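Local atomic coordinates of arylsulfatase (Pseudoalteromonas sp. MB47, PDB entry 7AJ0), a protein that probably removes sulfate groups from the algal polysaccharide fucoidan in an exo-acting manner, with a calcium ion bound, and assembles into an unusual hexamer. Residues G142-K147 against D392-N397; E214-G219 against D241-D246; F429-L432 against Y437-H440. All coordinates share one frame; numbering follows the deposited sequence.

Contact 1 of 3, residues G142-K147 against D392-N397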
ATOM      1  N   GLY A 142     -15.083 -45.536   7.572  1.00 26.15           N
ATOM      2  CA  GLY A 142     -14.649 -46.883   7.253  1.00 26.64           C
ATOM      3  C   GLY A 142     -14.919 -47.851   8.387  1.00 27.33           C
ATOM      4  O   GLY A 142     -15.444 -48.945   8.178  1.00 27.74           O
ATOM      5  N   LYS A 143     -14.576 -47.450   9.612  1.00 27.53           N
ATOM      6  CA  LYS A 143     -14.769 -48.332  10.756  1.00 28.26           C
ATOM      7  C   LYS A 143     -16.246 -48.634  10.971  1.00 28.39           C
ATOM      8  O   LYS A 143     -16.636 -49.794  11.154  1.00 28.98           O
ATOM      9  CB  LYS A 143     -14.157 -47.701  12.010  1.00 28.44           C
ATOM     10  CG  LYS A 143     -14.295 -48.551  13.265  1.00 29.26           C
ATOM     11  CD  LYS A 143     -13.548 -47.943  14.450  1.00 29.50           C
ATOM     12  CE  LYS A 143     -12.037 -48.086  14.303  1.00 50.33           C
ATOM     13  NZ  LYS A 143     -11.292 -47.378  15.387  1.00 51.38           N
ATOM     14  N   LEU A 144     -17.088 -47.601  10.943  1.00 27.89           N
ATOM     15  CA  LEU A 144     -18.492 -47.787  11.285  1.00 28.07           C
ATOM     16  C   LEU A 144     -19.264 -48.488  10.175  1.00 28.06           C
ATOM     17  O   LEU A 144     -20.157 -49.294  10.457  1.00 28.54           O
ATOM     18  CB  LEU A 144     -19.130 -46.436  11.614  1.00 27.61           C
ATOM     19  CG  LEU A 144     -18.526 -45.733  12.830  1.00 27.71           C
ATOM     20  CD1 LEU A 144     -19.263 -44.444  13.131  1.00 27.31           C
ATOM     21  CD2 LEU A 144     -18.536 -46.644  14.050  1.00 28.53           C
ATOM     22  N   LEU A 145     -18.933 -48.210   8.914  1.00 27.57           N
ATOM     23  CA  LEU A 145     -19.649 -48.848   7.813  1.00 27.59           C
ATOM     24  C   LEU A 145     -19.161 -50.274   7.580  1.00 28.17           C
ATOM     25  O   LEU A 145     -19.963 -51.161   7.273  1.00 28.56           O
ATOM     26  CB  LEU A 145     -19.504 -48.013   6.542  1.00 26.91           C
ATOM     27  CG  LEU A 145     -20.209 -46.656   6.579  1.00 26.37           C
ATOM     28  CD1 LEU A 145     -19.838 -45.822   5.363  1.00 25.77           C
ATOM     29  CD2 LEU A 145     -21.719 -46.833   6.668  1.00 26.57           C
ATOM     30  N   SER A 146     -17.856 -50.517   7.726  1.00 28.31           N
ATOM     31  CA  SER A 146     -17.357 -51.885   7.651  1.00 28.97           C
ATOM     32  C   SER A 146     -18.074 -52.794   8.639  1.00 29.70           C
ATOM     33  O   SER A 146     -18.248 -53.990   8.377  1.00 30.27           O
ATOM     34  CB  SER A 146     -15.851 -51.917   7.919  1.00 29.09           C
ATOM     35  OG  SER A 146     -15.120 -51.564   6.760  1.00 34.34           O
ATOM     36  N   LYS A 147     -18.499 -52.245   9.778  1.00 29.75           N
ATOM     37  CA  LYS A 147     -19.155 -53.044  10.805  1.00 30.50           C
ATOM     38  C   LYS A 147     -20.543 -53.504  10.383  1.00 30.66           C
ATOM     39  O   LYS A 147     -21.048 -54.480  10.947  1.00 31.41           O
ATOM     40  CB  LYS A 147     -19.236 -52.238  12.104  1.00 30.51           C
ATOM     41  CG  LYS A 147     -19.645 -53.037  13.331  1.00 48.39           C
ATOM     42  CD  LYS A 147     -18.631 -54.123  13.652  1.00 49.55           C
ATOM     43  CE  LYS A 147     -19.010 -54.876  14.915  1.00 33.01           C
ATOM     44  NZ  LYS A 147     -18.125 -56.053  15.135  1.00 51.80           N
ATOM     45  N   ASP A 392     -25.931 -43.961  15.542  1.00 32.99           N
ATOM     46  CA  ASP A 392     -26.027 -44.234  16.973  1.00 31.54           C
ATOM     47  C   ASP A 392     -24.760 -44.856  17.552  1.00 29.53           C
ATOM     48  O   ASP A 392     -24.694 -45.057  18.771  1.00 30.13           O
ATOM     49  CB  ASP A 392     -27.221 -45.152  17.260  1.00 33.25           C
ATOM     50  CG  ASP A 392     -27.034 -46.558  16.704  1.00 45.86           C
ATOM     51  OD1 ASP A 392     -26.005 -46.823  16.045  1.00 47.47           O
ATOM     52  OD2 ASP A 392     -27.925 -47.404  16.931  1.00 52.57           O
ATOM     53  N   GLU A 393     -23.764 -45.164  16.723  1.00 29.21           N
ATOM     54  CA  GLU A 393     -22.521 -45.769  17.180  1.00 29.54           C
ATOM     55  C   GLU A 393     -21.452 -44.743  17.537  1.00 29.20           C
ATOM     56  O   GLU A 393     -20.340 -45.135  17.906  1.00 29.48           O
ATOM     57  CB  GLU A 393     -21.975 -46.716  16.103  1.00 29.46           C
ATOM     58  CG  GLU A 393     -22.852 -47.931  15.831  1.00 29.96           C
ATOM     59  CD  GLU A 393     -22.835 -48.937  16.971  1.00 36.76           C
ATOM     60  OE1 GLU A 393     -21.742 -49.205  17.514  1.00 40.08           O
ATOM     61  OE2 GLU A 393     -23.914 -49.458  17.327  1.00 48.96           O
ATOM     62  N   LEU A 394     -21.751 -43.453  17.445  1.00 28.68           N
ATOM     63  CA  LEU A 394     -20.734 -42.433  17.692  1.00 28.35           C
ATOM     64  C   LEU A 394     -20.500 -42.275  19.192  1.00 28.95           C
ATOM     65  O   LEU A 394     -21.467 -42.160  19.952  1.00 29.29           O
ATOM     66  CB  LEU A 394     -21.155 -41.098  17.088  1.00 27.65           C
ATOM     67  CG  LEU A 394     -21.130 -40.973  15.565  1.00 27.01           C
ATOM     68  CD1 LEU A 394     -21.627 -39.596  15.150  1.00 33.75           C
ATOM     69  CD2 LEU A 394     -19.738 -41.220  15.017  1.00 26.84           C
ATOM     70  N   PRO A 395     -19.246 -42.252  19.649  1.00 29.13           N
ATOM     71  CA  PRO A 395     -18.997 -42.112  21.091  1.00 29.77           C
ATOM     72  C   PRO A 395     -19.568 -40.809  21.634  1.00 29.58           C
ATOM     73  O   PRO A 395     -19.504 -39.761  20.988  1.00 28.92           O
ATOM     74  CB  PRO A 395     -17.465 -42.151  21.199  1.00 29.87           C
ATOM     75  CG  PRO A 395     -16.964 -41.821  19.829  1.00 29.11           C
ATOM     76  CD  PRO A 395     -17.995 -42.342  18.871  1.00 28.82           C
ATOM     77  N   SER A 396     -20.121 -40.885  22.845  1.00 30.23           N
ATOM     78  CA  SER A 396     -20.847 -39.767  23.431  1.00 30.18           C
ATOM     79  C   SER A 396     -19.950 -38.748  24.120  1.00 30.21           C
ATOM     80  O   SER A 396     -20.432 -37.669  24.482  1.00 30.09           O
ATOM     81  CB  SER A 396     -21.875 -40.295  24.437  1.00 30.93           C
ATOM     82  OG  SER A 396     -22.715 -41.261  23.833  1.00 30.99           O
ATOM     83  N   ASN A 397     -18.672 -39.057  24.317  1.00 30.42           N
ATOM     84  CA  ASN A 397     -17.738 -38.133  24.944  1.00 30.51           C
ATOM     85  C   ASN A 397     -17.061 -37.208  23.942  1.00 29.72           C
ATOM     86  O   ASN A 397     -16.225 -36.390  24.341  1.00 29.76           O
ATOM     87  CB  ASN A 397     -16.672 -38.915  25.720  1.00 31.25           C
ATOM     88  CG  ASN A 397     -15.820 -39.785  24.821  1.00 31.08           C
ATOM     89  OD1 ASN A 397     -16.308 -40.740  24.217  1.00 31.03           O
ATOM     90  ND2 ASN A 397     -14.536 -39.463  24.731  1.00 31.04           N
TER
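L144 reaches from helix 141-146 of this alkaline-phosphatase-like sulfatase fold to touch E393 and L394, which lie in and just after a 3-10 turn in the loop following helix 377-387. The contact is a small apolar one, burying 112 Å² over both sides, and no hydrogen bond crosses it. Each methyl of L144 has its own partner. CD1 meets CD2 of L394 at 3.8 Å, the two leucine side chains crossing at about a right angle, while L144 CD2 lies 4.0 Å from E393 CB. E393 thus contributes its aliphatic base; beyond CB its chain bends at chi2 (-71°), and CG and the carboxylate stand farther from L144 CD2 than CB does. L394 comes in differently: its CB does not point at the helix, but CG stands beside the backbone N (chi1 -72°) and the branch end swings closer to L144.

One shell out, L385 of helix 377-387 touches both leucines; Y381 and M382 also pack on L394, and V139 on L144. The helix carrying L144 has its S146 N bonded to G142 O at 2.9 Å, and S146 OG is hydrogen-bonded to both T152 OG1 and D174 OD2.

Contact 2 of 3, residues E214-G219 against D241-D246; sequences EGLIKG and DQVLRD
L216 overlaps V243 and L244 with a single methyl, CD1, which projects from strand 215-220 onto helix 240-258. The distance is 4.1 Å from L216 CD1 to V243 CG1 and 4.4 Å from L216 CD1 to L244 CD2, loose van der Waals contacts that bury only 92 Å² in total. The two helix residues present themselves differently. V243 directs its CB at the strand, and chi1 of 172° sets CG1 opposite its own backbone N, where it meets L216 obliquely; L244 starts off across the contact and brings only its far end, CD2, nearer.

The polar side chains of the helix segment bond each other or outside partners, such as K270 for D241 and E297 for Q242. R245 grips D246 side-on, NE to OD1 at 2.8 Å and NH2 to OD1 at 3.0 Å. Both nitrogens approach that oxygen from the same face of the carboxylate, more than 40° out of its plane, although the oxygen lies close to the guanidinium plane. R245 NH2 also makes a weak bond of 3.1 Å to Q242 OE1.

Outside the segments, R245 NH1 forms a salt bridge with E304 of helix 290-311, on which D241 and Q242 also pack. Y177 of strand 175-177 touches both L216 and V243, and Y229 of strand 226-230 touches V243, so helix 240-258 packs on three neighbouring strands of the mixed sheet.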
ATOM      1  N   GLU A 214       8.906 -43.712  -0.616  1.00 30.52           N
ATOM      2  CA  GLU A 214       9.317 -44.721  -1.585  1.00 30.96           C
ATOM      3  C   GLU A 214       8.323 -44.873  -2.729  1.00 30.38           C
ATOM      4  O   GLU A 214       8.724 -45.230  -3.843  1.00 30.60           O
ATOM      5  CB  GLU A 214       9.518 -46.065  -0.881  1.00 31.66           C
ATOM      6  CG  GLU A 214      10.746 -46.098   0.017  1.00 33.67           C
ATOM      7  CD  GLU A 214      10.943 -47.439   0.699  1.00 42.54           C
ATOM      8  OE1 GLU A 214       9.941 -48.149   0.925  1.00 46.67           O
ATOM      9  OE2 GLU A 214      12.104 -47.783   1.006  1.00 43.81           O
ATOM     10  N   GLY A 215       7.044 -44.610  -2.489  1.00 29.70           N
ATOM     11  CA  GLY A 215       6.047 -44.733  -3.537  1.00 33.89           C
ATOM     12  C   GLY A 215       4.658 -44.874  -2.937  1.00 28.70           C
ATOM     13  O   GLY A 215       4.412 -44.466  -1.804  1.00 28.57           O
ATOM     14  N   LEU A 216       3.763 -45.460  -3.728  1.00 28.49           N
ATOM     15  CA  LEU A 216       2.401 -45.711  -3.273  1.00 28.10           C
ATOM     16  C   LEU A 216       2.385 -46.919  -2.342  1.00 28.64           C
ATOM     17  O   LEU A 216       3.008 -47.948  -2.635  1.00 29.27           O
ATOM     18  CB  LEU A 216       1.469 -45.931  -4.458  1.00 27.76           C
ATOM     19  CG  LEU A 216       1.444 -44.785  -5.466  1.00 27.29           C
ATOM     20  CD1 LEU A 216       0.443 -45.042  -6.575  1.00 27.02           C
ATOM     21  CD2 LEU A 216       1.133 -43.471  -4.769  1.00 26.90           C
ATOM     22  N   ILE A 217       1.676 -46.791  -1.228  1.00 28.46           N
ATOM     23  CA  ILE A 217       1.626 -47.820  -0.199  1.00 29.00           C
ATOM     24  C   ILE A 217       0.289 -48.539  -0.283  1.00 28.83           C
ATOM     25  O   ILE A 217      -0.767 -47.908  -0.434  1.00 28.20           O
ATOM     26  CB  ILE A 217       1.840 -47.214   1.199  1.00 29.05           C
ATOM     27  CG1 ILE A 217       3.209 -46.534   1.278  1.00 29.31           C
ATOM     28  CG2 ILE A 217       1.720 -48.284   2.273  1.00 29.65           C
ATOM     29  CD1 ILE A 217       4.372 -47.445   0.948  1.00 30.10           C
ATOM     30  N   LYS A 218       0.334 -49.862  -0.177  1.00 29.45           N
ATOM     31  CA  LYS A 218      -0.839 -50.724  -0.255  1.00 29.45           C
ATOM     32  C   LYS A 218      -1.024 -51.412   1.086  1.00 29.94           C
ATOM     33  O   LYS A 218      -0.054 -51.907   1.669  1.00 30.60           O
ATOM     34  CB  LYS A 218      -0.662 -51.747  -1.378  1.00 33.23           C
ATOM     35  CG  LYS A 218      -1.780 -52.758  -1.542  1.00 30.98           C
ATOM     36  CD  LYS A 218      -1.287 -53.901  -2.420  1.00 30.62           C
ATOM     37  CE  LYS A 218      -2.338 -54.371  -3.409  1.00 45.98           C
ATOM     38  NZ  LYS A 218      -1.736 -55.296  -4.416  1.00 51.29           N
ATOM     39  N   GLY A 219      -2.260 -51.437   1.573  1.00 29.66           N
ATOM     40  CA  GLY A 219      -2.534 -52.022   2.870  1.00 30.12           C
ATOM     41  C   GLY A 219      -3.949 -52.534   3.027  1.00 30.02           C
ATOM     42  O   GLY A 219      -4.904 -51.895   2.579  1.00 29.37           O
ATOM     43  N   ASP A 241      -2.084 -41.073 -11.079  1.00 25.22           N
ATOM     44  CA  ASP A 241      -3.543 -41.064 -11.075  1.00 24.86           C
ATOM     45  C   ASP A 241      -4.143 -42.112 -12.002  1.00 25.12           C
ATOM     46  O   ASP A 241      -5.321 -42.452 -11.848  1.00 24.95           O
ATOM     47  CB  ASP A 241      -4.060 -39.672 -11.447  1.00 24.42           C
ATOM     48  CG  ASP A 241      -4.238 -38.777 -10.233  1.00 24.15           C
ATOM     49  OD1 ASP A 241      -5.068 -39.120  -9.363  1.00 23.89           O
ATOM     50  OD2 ASP A 241      -3.537 -37.745 -10.134  1.00 23.97           O
ATOM     51  N   GLN A 242      -3.367 -42.629 -12.958  1.00 25.56           N
ATOM     52  CA  GLN A 242      -3.822 -43.780 -13.730  1.00 25.91           C
ATOM     53  C   GLN A 242      -3.771 -45.048 -12.888  1.00 26.22           C
ATOM     54  O   GLN A 242      -4.646 -45.916 -13.000  1.00 26.35           O
ATOM     55  CB  GLN A 242      -2.969 -43.943 -14.988  1.00 26.35           C
ATOM     56  CG  GLN A 242      -3.007 -42.753 -15.931  1.00 26.14           C
ATOM     57  CD  GLN A 242      -4.391 -42.491 -16.491  1.00 31.84           C
ATOM     58  OE1 GLN A 242      -4.992 -43.358 -17.126  1.00 26.14           O
ATOM     59  NE2 GLN A 242      -4.907 -41.289 -16.251  1.00 27.02           N
ATOM     60  N   VAL A 243      -2.750 -45.170 -12.037  1.00 26.41           N
ATOM     61  CA  VAL A 243      -2.643 -46.330 -11.159  1.00 26.76           C
ATOM     62  C   VAL A 243      -3.753 -46.315 -10.119  1.00 26.41           C
ATOM     63  O   VAL A 243      -4.353 -47.355  -9.817  1.00 26.65           O
ATOM     64  CB  VAL A 243      -1.252 -46.367 -10.500  1.00 27.10           C
ATOM     65  CG1 VAL A 243      -1.190 -47.457  -9.444  1.00 37.73           C
ATOM     66  CG2 VAL A 243      -0.182 -46.571 -11.556  1.00 27.56           C
ATOM     67  N   LEU A 244      -4.043 -45.143  -9.551  1.00 25.89           N
ATOM     68  CA  LEU A 244      -5.138 -45.040  -8.592  1.00 25.57           C
ATOM     69  C   LEU A 244      -6.467 -45.381  -9.250  1.00 25.47           C
ATOM     70  O   LEU A 244      -7.297 -46.087  -8.668  1.00 25.55           O
ATOM     71  CB  LEU A 244      -5.183 -43.636  -7.996  1.00 25.07           C
ATOM     72  CG  LEU A 244      -3.959 -43.206  -7.188  1.00 25.18           C
ATOM     73  CD1 LEU A 244      -4.044 -41.727  -6.841  1.00 24.70           C
ATOM     74  CD2 LEU A 244      -3.826 -44.040  -5.928  1.00 25.48           C
ATOM     75  N   ARG A 245      -6.689 -44.879 -10.466  1.00 25.34           N
ATOM     76  CA  ARG A 245      -7.902 -45.220 -11.203  1.00 25.33           C
ATOM     77  C   ARG A 245      -8.033 -46.729 -11.350  1.00 25.86           C
ATOM     78  O   ARG A 245      -9.102 -47.299 -11.101  1.00 25.91           O
ATOM     79  CB  ARG A 245      -7.881 -44.533 -12.570  1.00 25.26           C
ATOM     80  CG  ARG A 245      -9.134 -44.709 -13.417  1.00 25.27           C
ATOM     81  CD  ARG A 245      -9.136 -46.002 -14.233  1.00 25.83           C
ATOM     82  NE  ARG A 245      -7.820 -46.348 -14.764  1.00 26.21           N
ATOM     83  CZ  ARG A 245      -7.201 -45.693 -15.740  1.00 26.24           C
ATOM     84  NH1 ARG A 245      -7.770 -44.638 -16.305  1.00 35.26           N
ATOM     85  NH2 ARG A 245      -6.003 -46.090 -16.145  1.00 26.64           N
ATOM     86  N   ASP A 246      -6.945 -47.398 -11.736  1.00 26.32           N
ATOM     87  CA  ASP A 246      -6.984 -48.848 -11.888  1.00 26.90           C
ATOM     88  C   ASP A 246      -7.377 -49.533 -10.585  1.00 27.01           C
ATOM     89  O   ASP A 246      -8.151 -50.496 -10.589  1.00 27.31           O
ATOM     90  CB  ASP A 246      -5.625 -49.363 -12.367  1.00 30.74           C
ATOM     91  CG  ASP A 246      -5.315 -48.965 -13.800  1.00 29.38           C
ATOM     92  OD1 ASP A 246      -6.262 -48.658 -14.555  1.00 29.94           O
ATOM     93  OD2 ASP A 246      -4.122 -48.972 -14.174  1.00 30.55           O
TER

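Contact 3 of 3, residues F429-L432 against Y437-H440; sequences FTAL and YKIH
L432 and I439 form the hydrogen-bonded antiparallel pair of a beta hairpin, strands 428-434 and 437-440, whose segment axes approach to 4.8 Å. Two backbone bonds close the pair: L432 N to I439 O and I439 N to L432 O, each 3.0 Å, the second almost straight at 171°. A431 and H440 make the adjacent non-hydrogen-bonded pair, where H440 CA also offers a CA-H...O contact to T430 O. A classic beta bulge sets T430 and A431 together opposite M423 of strand 420-425.

Apolar contacts divide between the faces. On one, L432 and I439 run alongside each other in the same direction, with their CD1 atoms 3.6 Å apart; L432 holds CG in the crowded position between backbone N and carbonyl carbon (chi1 63°). On the other, A431 CB sits over the H440 ring as a CH-pi contact, 4.3 Å from the centroid, and lies 3.8 Å from K438 CE, the lysine chain being bent at chi2 (74°).

The polar ends find their partners outside the two segments. K438 NZ forms salt bridges with E350 and E476, H440 NE2 is hydrogen-bonded to E476 OE1 as well, and Y437 OH reaches D197 of the second subunit. The chemistry implies a hairpin that is apolar where L432 and I439 meet, while the A431 face buries a lysine whose charge is probably balanced by those two glutamates.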
ATOM      1  N   PHE A 429      -9.798 -19.796  15.737  1.00 24.74           N
ATOM      2  CA  PHE A 429     -11.135 -19.554  15.208  1.00 24.84           C
ATOM      3  C   PHE A 429     -11.160 -18.177  14.555  1.00 24.23           C
ATOM      4  O   PHE A 429     -10.924 -17.166  15.224  1.00 26.10           O
ATOM      5  CB  PHE A 429     -12.177 -19.644  16.318  1.00 24.62           C
ATOM      6  CG  PHE A 429     -13.568 -19.303  15.867  1.00 24.32           C
ATOM      7  CD1 PHE A 429     -14.334 -20.231  15.184  1.00 28.22           C
ATOM      8  CD2 PHE A 429     -14.110 -18.058  16.128  1.00 31.30           C
ATOM      9  CE1 PHE A 429     -15.612 -19.923  14.768  1.00 23.77           C
ATOM     10  CE2 PHE A 429     -15.390 -17.745  15.715  1.00 34.37           C
ATOM     11  CZ  PHE A 429     -16.141 -18.678  15.036  1.00 23.91           C
ATOM     12  N   THR A 430     -11.451 -18.133  13.256  1.00 23.79           N
ATOM     13  CA  THR A 430     -11.317 -16.902  12.492  1.00 23.70           C
ATOM     14  C   THR A 430     -12.630 -16.349  11.965  1.00 23.46           C
ATOM     15  O   THR A 430     -12.783 -15.128  11.899  1.00 23.59           O
ATOM     16  CB  THR A 430     -10.368 -17.116  11.303  1.00 23.48           C
ATOM     17  OG1 THR A 430     -10.907 -18.112  10.424  1.00 23.08           O
ATOM     18  CG2 THR A 430      -8.995 -17.567  11.786  1.00 23.78           C
ATOM     19  N   ALA A 431     -13.581 -17.198  11.590  1.00 23.18           N
ATOM     20  CA  ALA A 431     -14.789 -16.693  10.958  1.00 22.99           C
ATOM     21  C   ALA A 431     -15.887 -17.739  11.016  1.00 22.84           C
ATOM     22  O   ALA A 431     -15.641 -18.915  11.291  1.00 22.82           O
ATOM     23  CB  ALA A 431     -14.521 -16.288   9.501  1.00 22.72           C
ATOM     24  N   LEU A 432     -17.110 -17.280  10.761  1.00 22.80           N
ATOM     25  CA  LEU A 432     -18.262 -18.151  10.582  1.00 22.67           C
ATOM     26  C   LEU A 432     -19.121 -17.577   9.466  1.00 22.50           C
ATOM     27  O   LEU A 432     -19.009 -16.401   9.112  1.00 22.56           O
ATOM     28  CB  LEU A 432     -19.078 -18.295  11.871  1.00 22.99           C
ATOM     29  CG  LEU A 432     -19.737 -17.043  12.449  1.00 23.28           C
ATOM     30  CD1 LEU A 432     -21.080 -16.745  11.801  1.00 23.22           C
ATOM     31  CD2 LEU A 432     -19.892 -17.189  13.961  1.00 23.69           C
ATOM     32  N   TYR A 437     -24.192 -14.297   5.202  1.00 22.74           N
ATOM     33  CA  TYR A 437     -23.321 -13.312   5.832  1.00 22.87           C
ATOM     34  C   TYR A 437     -22.060 -13.991   6.343  1.00 22.67           C
ATOM     35  O   TYR A 437     -22.131 -14.997   7.056  1.00 22.61           O
ATOM     36  CB  TYR A 437     -24.047 -12.602   6.977  1.00 23.25           C
ATOM     37  CG  TYR A 437     -25.318 -11.915   6.531  1.00 24.10           C
ATOM     38  CD1 TYR A 437     -25.294 -10.606   6.068  1.00 23.77           C
ATOM     39  CD2 TYR A 437     -26.536 -12.579   6.557  1.00 23.61           C
ATOM     40  CE1 TYR A 437     -26.450  -9.978   5.650  1.00 24.09           C
ATOM     41  CE2 TYR A 437     -27.696 -11.958   6.143  1.00 23.92           C
ATOM     42  CZ  TYR A 437     -27.647 -10.658   5.693  1.00 24.16           C
ATOM     43  OH  TYR A 437     -28.802 -10.036   5.275  1.00 35.25           O
ATOM     44  N   LYS A 438     -20.910 -13.438   5.970  1.00 22.62           N
ATOM     45  CA  LYS A 438     -19.598 -13.936   6.367  1.00 22.50           C
ATOM     46  C   LYS A 438     -19.017 -12.974   7.395  1.00 22.80           C
ATOM     47  O   LYS A 438     -18.783 -11.803   7.087  1.00 22.99           O
ATOM     48  CB  LYS A 438     -18.689 -14.054   5.144  1.00 22.28           C
ATOM     49  CG  LYS A 438     -17.247 -14.422   5.438  1.00 24.39           C
ATOM     50  CD  LYS A 438     -17.101 -15.883   5.810  1.00 22.05           C
ATOM     51  CE  LYS A 438     -15.635 -16.277   5.883  1.00 22.02           C
ATOM     52  NZ  LYS A 438     -14.932 -16.133   4.574  1.00 23.39           N
ATOM     53  N   ILE A 439     -18.793 -13.466   8.612  1.00 22.91           N
ATOM     54  CA  ILE A 439     -18.301 -12.650   9.719  1.00 23.26           C
ATOM     55  C   ILE A 439     -16.897 -13.122  10.071  1.00 23.25           C
ATOM     56  O   ILE A 439     -16.692 -14.302  10.384  1.00 23.12           O
ATOM     57  CB  ILE A 439     -19.229 -12.733  10.940  1.00 23.53           C
ATOM     58  CG1 ILE A 439     -20.665 -12.377  10.555  1.00 23.58           C
ATOM     59  CG2 ILE A 439     -18.745 -11.805  12.044  1.00 23.96           C
ATOM     60  CD1 ILE A 439     -21.523 -13.579  10.240  1.00 24.63           C
ATOM     61  N   HIS A 440     -15.935 -12.204  10.028  1.00 23.43           N
ATOM     62  CA  HIS A 440     -14.546 -12.508  10.336  1.00 23.50           C
ATOM     63  C   HIS A 440     -14.177 -11.930  11.696  1.00 23.96           C
ATOM     64  O   HIS A 440     -14.379 -10.736  11.946  1.00 24.26           O
ATOM     65  CB  HIS A 440     -13.596 -11.940   9.277  1.00 23.45           C
ATOM     66  CG  HIS A 440     -13.798 -12.503   7.908  1.00 23.06           C
ATOM     67  ND1 HIS A 440     -12.941 -13.424   7.347  1.00 22.86           N
ATOM     68  CD2 HIS A 440     -14.752 -12.261   6.978  1.00 22.90           C
ATOM     69  CE1 HIS A 440     -13.360 -13.731   6.133  1.00 22.57           C
ATOM     70  NE2 HIS A 440     -14.458 -13.040   5.885  1.00 22.60           N
TER

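How the contacts relate
All three contacts are largely buried, yet each lies about 20 Å from the chain centre, and no two touch or share a secondary-structure element. Contact 1 alone has an exposed touching residue, E393; all seven touching residues of contact 3 are buried. Contacts 1 and 2 rest on aliphatic side-chain carbons, each centred on one leucine, with no hydrogen bond across, and contact 2 is nested along the chain within the loop that contact 1 closes. Contact 3 differs in kind: it is local in sequence, backbone-bonded, and belongs to the separate four-stranded sheet. Contacts 2 and 3, with centres about 38 Å apart, lie on opposite sides of the chain's centre, and of the three only contact 3 meets another subunit.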